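Local coordinates for protein acetyltransferase (Klebsiella pneumoniae, PDB 5XUN) that probably acetylates the aminoacyl group of glycyl-tRNA with acetyl coenzyme A, acting as the toxin of a type II toxin-antitoxin pair, at residues B[119-124]-B[166-171]; B[149-154]-B[160-165]. The protein carries 1 engineered substitution. One frame throughout, in Å; residues are numbered along the deposited sequence.

Contact 1 (B[119-124]-B[166-171]); sequences VVWGAS and KSIEQL
Ile-168 meets Trp-121 and Val-120 with its two branches, and its first torsion aims them: CG2 lies anti to the backbone N, while CG1 is anti to the carbonyl carbon and an extended chi2 (178°) carries CD1 on to Val-120. With CG anti to its own backbone nitrogen (chi1 -178°), Trp-121 sends its indole past Ile-168 to Glu-169, while CB, already pointing at helix 165-171, meets Ile-168 CG2. This is a helix-helix crossing in the GNAT fold, where the short C-terminal helix 165-171 passes over the long helix 108-126. The two segment axes come within 9.8 Å at a signed crossing angle of -111°, so contact is confined to a few side chains. At its centre, Ile-168 CG2 sits 3.6 Å from Trp-121 CB, the two side chains sliding past each other in opposite directions. Val-120 and Ile-168 instead cross at about a right angle, with Val-120 CG1 3.8 Å from Ile-168 CD1. The indole reaches beyond the isoleucine to the exposed Glu-169, where Trp-121 NE1 comes to 4.0 Å from Glu-169 CB and equally far from Glu-169 CA, a packing contact with no hydrogen bond. Phe-172 stacks on the same indole and Lys-125 makes a cation-pi contact with it, while Met-117 and Tyr-163 also pack on Ile-168. Val-119 packs on Ala-126 of the second subunit. No hydrogen bond joins the two segments, but within helix 108-126 buried Ser-124 donates from OG to Trp-121 O at 2.6 Å.

Contact 2 (B[149-154]-B[160-165]); sequences GFIQLV and LLFYPT
Phe-162 O accepts a nearly straight hydrogen bond from Ile-151 N, 2.8 Å long with 176° at the hydrogen; Phe-150 CA adds only a long CA-H...O contact. The bond lies in the antiparallel beta hairpin of strands 151-152 and 160-164 at one edge of the GNAT sheet. Ile-151 and Phe-162 form its hydrogen-bonded pair, although the return bond from Phe-162 N to Ile-151 O is weak; Leu-153 N gives a sounder one to Leu-160 O at 3.0 Å. Ile-151 CG1 is pressed close to Phe-162 O, a short 3.1 Å, and lies at the edge of the Phe-162 ring. Leu-153 reaches across to the same phenylalanine, with CD2 3.8 Å from Phe-162 CB. Tyr-163 CB lies over one face of the Phe-150 ring, 3.7 Å from Phe-150 CE2, and the tyrosine ring turns its edge to the phenylalanine's face in a T-shaped pair. Just before Phe-150, Gly-149 ends helix 139-147 in a Schellman motif. The amide of Gln-152 is anchored at both atoms: OE1 bonds Lys-142 NZ, while the chain, bent at chi2 (82°), brings NE2 to Ser-158 O and to a lone pair of Leu-153 O, 2.6 Å away.

Strand 160-164 runs straight into helix 165-171, so contact 2 joins the edge strand 151-152 to strand 160-164 and contact 1 lays the following helix on helix 108-126. Along the chain, the hairpin lies nested inside the loop that contact 1 closes. Both are partly buried, but contact 2 is much the larger, 569 Å² against 171 Å², and combines backbone hydrogen bonds with aromatic and aliphatic packing. Contact 1 relies on packing with no hydrogen bond across it, its isoleucine and valine buried while the glutamate is exposed. Tyr-163 bridges the two: its CD1 is 3.5 Å from Ile-168 CG1; separately, Ser-124 CB meets Thr-165 CG2.

Contact 1 (B[119-124]-B[166-171])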
loop_
_atom_site.group_PDB
_atom_site.type_symbol
_atom_site.label_atom_id
_atom_site.label_comp_id
_atom_site.label_asym_id
_atom_site.label_seq_id
_atom_site.Cartn_x
_atom_site.Cartn_y
_atom_site.Cartn_z
ATOM N N VAL B 119 -2.877 -11.347 -3.103
ATOM C CA VAL B 119 -2.983 -10.358 -2.035
ATOM C C VAL B 119 -2.825 -8.954 -2.599
ATOM O O VAL B 119 -3.586 -8.042 -2.261
ATOM C CB VAL B 119 -1.952 -10.639 -0.927
ATOM C CG1 VAL B 119 -1.922 -9.494 0.067
ATOM C CG2 VAL B 119 -2.267 -11.950 -0.225
ATOM N N VAL B 120 -1.826 -8.759 -3.458
ATOM C CA VAL B 120 -1.583 -7.439 -4.033
ATOM C C VAL B 120 -2.727 -7.038 -4.954
ATOM O O VAL B 120 -3.088 -5.856 -5.047
ATOM C CB VAL B 120 -0.229 -7.424 -4.760
ATOM C CG1 VAL B 120 -0.062 -6.147 -5.569
ATOM C CG2 VAL B 120 0.895 -7.570 -3.740
ATOM N N TRP B 121 -3.300 -8.011 -5.664
ATOM C CA TRP B 121 -4.467 -7.734 -6.491
ATOM C C TRP B 121 -5.612 -7.207 -5.642
ATOM O O TRP B 121 -6.164 -6.138 -5.924
ATOM C CB TRP B 121 -4.885 -9.001 -7.237
ATOM C CG TRP B 121 -6.050 -8.821 -8.143
ATOM C CD1 TRP B 121 -6.209 -7.860 -9.098
ATOM C CD2 TRP B 121 -7.223 -9.641 -8.194
ATOM N NE1 TRP B 121 -7.413 -8.026 -9.735
ATOM C CE2 TRP B 121 -8.055 -9.113 -9.197
ATOM C CE3 TRP B 121 -7.649 -10.770 -7.487
ATOM C CZ2 TRP B 121 -9.291 -9.675 -9.510
ATOM C CZ3 TRP B 121 -8.876 -11.326 -7.798
ATOM C CH2 TRP B 121 -9.683 -10.778 -8.800
ATOM N N GLY B 122 -5.932 -7.914 -4.552
ATOM C CA GLY B 122 -6.948 -7.424 -3.636
ATOM C C GLY B 122 -6.641 -6.030 -3.126
ATOM O O GLY B 122 -7.527 -5.172 -3.068
ATOM N N ALA B 123 -5.376 -5.784 -2.763
ATOM C CA ALA B 123 -4.979 -4.485 -2.235
ATOM C C ALA B 123 -5.108 -3.384 -3.280
ATOM O O ALA B 123 -5.481 -2.252 -2.950
ATOM C CB ALA B 123 -3.549 -4.555 -1.705
ATOM N N SER B 124 -4.804 -3.696 -4.544
ATOM C CA SER B 124 -4.809 -2.689 -5.597
ATOM C C SER B 124 -6.201 -2.132 -5.872
ATOM O O SER B 124 -6.320 -1.015 -6.395
ATOM C CB SER B 124 -4.241 -3.291 -6.884
ATOM O OG SER B 124 -5.163 -4.227 -7.441
ATOM N N LYS B 166 -1.169 -4.154 -13.812
ATOM C CA LYS B 166 -1.830 -4.442 -15.080
ATOM C C LYS B 166 -1.695 -5.915 -15.456
ATOM O O LYS B 166 -2.650 -6.537 -15.939
ATOM C CB LYS B 166 -1.234 -3.558 -16.172
ATOM C CG LYS B 166 -2.056 -3.522 -17.434
ATOM C CD LYS B 166 -1.177 -3.266 -18.630
ATOM C CE LYS B 166 -1.911 -3.622 -19.904
ATOM N NZ LYS B 166 -2.801 -2.512 -20.333
ATOM N N SER B 167 -0.522 -6.499 -15.216
ATOM C CA SER B 167 -0.338 -7.925 -15.474
ATOM C C SER B 167 -0.987 -8.782 -14.395
ATOM O O SER B 167 -1.503 -9.868 -14.684
ATOM C CB SER B 167 1.146 -8.243 -15.588
ATOM O OG SER B 167 1.716 -7.504 -16.645
ATOM N N ILE B 168 -0.942 -8.331 -13.141
ATOM C CA ILE B 168 -1.574 -9.084 -12.059
ATOM C C ILE B 168 -3.055 -9.307 -12.348
ATOM O O ILE B 168 -3.576 -10.417 -12.188
ATOM C CB ILE B 168 -1.360 -8.369 -10.713
ATOM C CG1 ILE B 168 0.136 -8.305 -10.371
ATOM C CG2 ILE B 168 -2.163 -9.043 -9.626
ATOM C CD1 ILE B 168 0.454 -7.548 -9.049
ATOM N N GLU B 169 -3.763 -8.255 -12.775
ATOM C CA GLU B 169 -5.198 -8.397 -13.012
ATOM C C GLU B 169 -5.493 -9.378 -14.145
ATOM O O GLU B 169 -6.522 -10.065 -14.111
ATOM C CB GLU B 169 -5.839 -7.038 -13.271
ATOM C CG GLU B 169 -5.441 -6.385 -14.554
ATOM C CD GLU B 169 -6.593 -5.643 -15.182
ATOM O OE1 GLU B 169 -6.430 -5.144 -16.317
ATOM O OE2 GLU B 169 -7.662 -5.568 -14.536
ATOM N N GLN B 170 -4.604 -9.474 -15.139
ATOM C CA GLN B 170 -4.757 -10.490 -16.179
ATOM C C GLN B 170 -4.705 -11.899 -15.600
ATOM O O GLN B 170 -5.297 -12.822 -16.167
ATOM C CB GLN B 170 -3.669 -10.337 -17.252
ATOM C CG GLN B 170 -3.707 -9.053 -18.088
ATOM C CD GLN B 170 -4.819 -9.045 -19.136
ATOM O OE1 GLN B 170 -5.688 -9.917 -19.150
ATOM N NE2 GLN B 170 -4.781 -8.057 -20.028
ATOM N N LEU B 171 -3.993 -12.088 -14.484
ATOM C CA LEU B 171 -3.913 -13.407 -13.862
ATOM C C LEU B 171 -5.261 -13.878 -13.327
ATOM O O LEU B 171 -5.508 -15.087 -13.263
ATOM C CB LEU B 171 -2.884 -13.406 -12.727
ATOM C CG LEU B 171 -1.411 -13.117 -13.034
ATOM C CD1 LEU B 171 -0.599 -13.101 -11.745
ATOM C CD2 LEU B 171 -0.820 -14.119 -14.020
#

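Contact 2 (B[149-154]-B[160-165])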
loop_
_atom_site.group_PDB
_atom_site.type_symbol
_atom_site.label_atom_id
_atom_site.label_comp_id
_atom_site.label_asym_id
_atom_site.label_seq_id
_atom_site.Cartn_x
_atom_site.Cartn_y
_atom_site.Cartn_z
ATOM N N GLY B 149 8.353 -13.730 -14.750
ATOM C CA GLY B 149 7.849 -12.651 -15.566
ATOM C C GLY B 149 8.095 -11.265 -15.030
ATOM O O GLY B 149 7.597 -10.301 -15.621
ATOM N N PHE B 150 8.854 -11.123 -13.950
ATOM C CA PHE B 150 9.146 -9.786 -13.465
ATOM C C PHE B 150 9.968 -9.042 -14.509
ATOM O O PHE B 150 10.697 -9.643 -15.299
ATOM C CB PHE B 150 9.904 -9.838 -12.140
ATOM C CG PHE B 150 9.043 -10.167 -10.943
ATOM C CD1 PHE B 150 8.498 -11.430 -10.791
ATOM C CD2 PHE B 150 8.800 -9.218 -9.961
ATOM C CE1 PHE B 150 7.717 -11.744 -9.692
ATOM C CE2 PHE B 150 8.021 -9.526 -8.856
ATOM C CZ PHE B 150 7.481 -10.788 -8.719
ATOM N N ILE B 151 9.827 -7.727 -14.530
ATOM C CA ILE B 151 10.516 -6.903 -15.509
ATOM C C ILE B 151 11.666 -6.193 -14.812
ATOM O O ILE B 151 11.595 -5.857 -13.623
ATOM C CB ILE B 151 9.566 -5.912 -16.216
ATOM C CG1 ILE B 151 9.035 -4.871 -15.244
ATOM C CG2 ILE B 151 8.400 -6.660 -16.828
ATOM C CD1 ILE B 151 9.556 -3.497 -15.502
ATOM N N GLN B 152 12.667 -5.892 -15.586
ATOM C CA GLN B 152 13.843 -5.307 -15.050
ATOM C C GLN B 152 13.809 -3.811 -15.008
ATOM O O GLN B 152 13.559 -3.190 -15.947
ATOM C CB GLN B 152 15.028 -5.789 -15.881
ATOM C CG GLN B 152 16.269 -5.004 -15.677
ATOM C CD GLN B 152 16.998 -5.453 -14.471
ATOM O OE1 GLN B 152 17.600 -6.489 -14.471
ATOM N NE2 GLN B 152 17.009 -4.631 -13.465
ATOM N N LEU B 153 14.088 -3.266 -13.865
ATOM C CA LEU B 153 14.138 -1.837 -13.671
ATOM C C LEU B 153 15.571 -1.316 -13.771
ATOM O O LEU B 153 16.480 -2.069 -13.619
ATOM C CB LEU B 153 13.579 -1.481 -12.303
ATOM C CG LEU B 153 12.133 -1.739 -11.921
ATOM C CD1 LEU B 153 11.861 -1.517 -10.458
ATOM C CD2 LEU B 153 11.157 -0.956 -12.743
ATOM N N VAL B 154 15.757 -0.020 -14.006
ATOM C CA VAL B 154 17.091 0.602 -14.094
ATOM C C VAL B 154 17.908 -0.050 -15.210
ATOM O O VAL B 154 17.454 -0.085 -16.307
ATOM C CB VAL B 154 17.841 0.690 -12.741
ATOM C CG1 VAL B 154 18.868 1.805 -12.730
ATOM C CG2 VAL B 154 16.885 0.961 -11.622
ATOM N N LEU B 160 16.727 -4.515 -9.055
ATOM C CA LEU B 160 15.385 -3.983 -8.861
ATOM C C LEU B 160 14.478 -4.524 -9.956
ATOM O O LEU B 160 14.734 -4.311 -11.145
ATOM C CB LEU B 160 15.406 -2.456 -8.874
ATOM C CG LEU B 160 16.472 -1.798 -7.991
ATOM C CD1 LEU B 160 16.410 -0.285 -8.106
ATOM C CD2 LEU B 160 16.347 -2.238 -6.544
ATOM N N LEU B 161 13.429 -5.236 -9.555
ATOM C CA LEU B 161 12.481 -5.844 -10.472
ATOM C C LEU B 161 11.074 -5.387 -10.104
ATOM O O LEU B 161 10.839 -4.816 -9.033
ATOM C CB LEU B 161 12.572 -7.376 -10.456
ATOM C CG LEU B 161 13.976 -7.959 -10.657
ATOM C CD1 LEU B 161 13.945 -9.470 -10.535
ATOM C CD2 LEU B 161 14.550 -7.533 -12.002
ATOM N N PHE B 162 10.132 -5.645 -11.004
ATOM C CA PHE B 162 8.809 -5.056 -10.889
ATOM C C PHE B 162 7.821 -5.933 -11.635
ATOM O O PHE B 162 8.122 -6.424 -12.723
ATOM C CB PHE B 162 8.809 -3.631 -11.461
ATOM C CG PHE B 162 7.471 -2.951 -11.427
ATOM C CD1 PHE B 162 6.911 -2.542 -10.226
ATOM C CD2 PHE B 162 6.774 -2.710 -12.607
ATOM C CE1 PHE B 162 5.685 -1.904 -10.202
ATOM C CE2 PHE B 162 5.549 -2.076 -12.587
ATOM C CZ PHE B 162 5.000 -1.677 -11.382
ATOM N N TYR B 163 6.649 -6.123 -11.051
ATOM C CA TYR B 163 5.570 -6.842 -11.720
ATOM C C TYR B 163 4.337 -5.948 -11.714
ATOM O O TYR B 163 3.772 -5.683 -10.635
ATOM C CB TYR B 163 5.294 -8.175 -11.030
ATOM C CG TYR B 163 4.541 -9.169 -11.890
ATOM C CD1 TYR B 163 3.159 -9.110 -11.998
ATOM C CD2 TYR B 163 5.211 -10.178 -12.577
ATOM C CE1 TYR B 163 2.461 -10.018 -12.768
ATOM C CE2 TYR B 163 4.520 -11.096 -13.355
ATOM C CZ TYR B 163 3.144 -11.013 -13.445
ATOM O OH TYR B 163 2.441 -11.921 -14.209
ATOM N N PRO B 164 3.888 -5.461 -12.874
ATOM C CA PRO B 164 2.819 -4.450 -12.887
ATOM C C PRO B 164 1.462 -5.015 -12.497
ATOM O O PRO B 164 1.106 -6.145 -12.841
ATOM C CB PRO B 164 2.811 -3.940 -14.334
ATOM C CG PRO B 164 3.603 -4.907 -15.128
ATOM C CD PRO B 164 4.386 -5.799 -14.218
ATOM N N THR B 165 0.704 -4.200 -11.754
ATOM C CA THR B 165 -0.690 -4.515 -11.446
ATOM C C THR B 165 -1.482 -4.839 -12.709
ATOM O O THR B 165 -2.360 -5.712 -12.700
ATOM C CB THR B 165 -1.327 -3.335 -10.702
ATOM O OG1 THR B 165 -0.660 -3.138 -9.448
ATOM C CG2 THR B 165 -2.798 -3.561 -10.453
#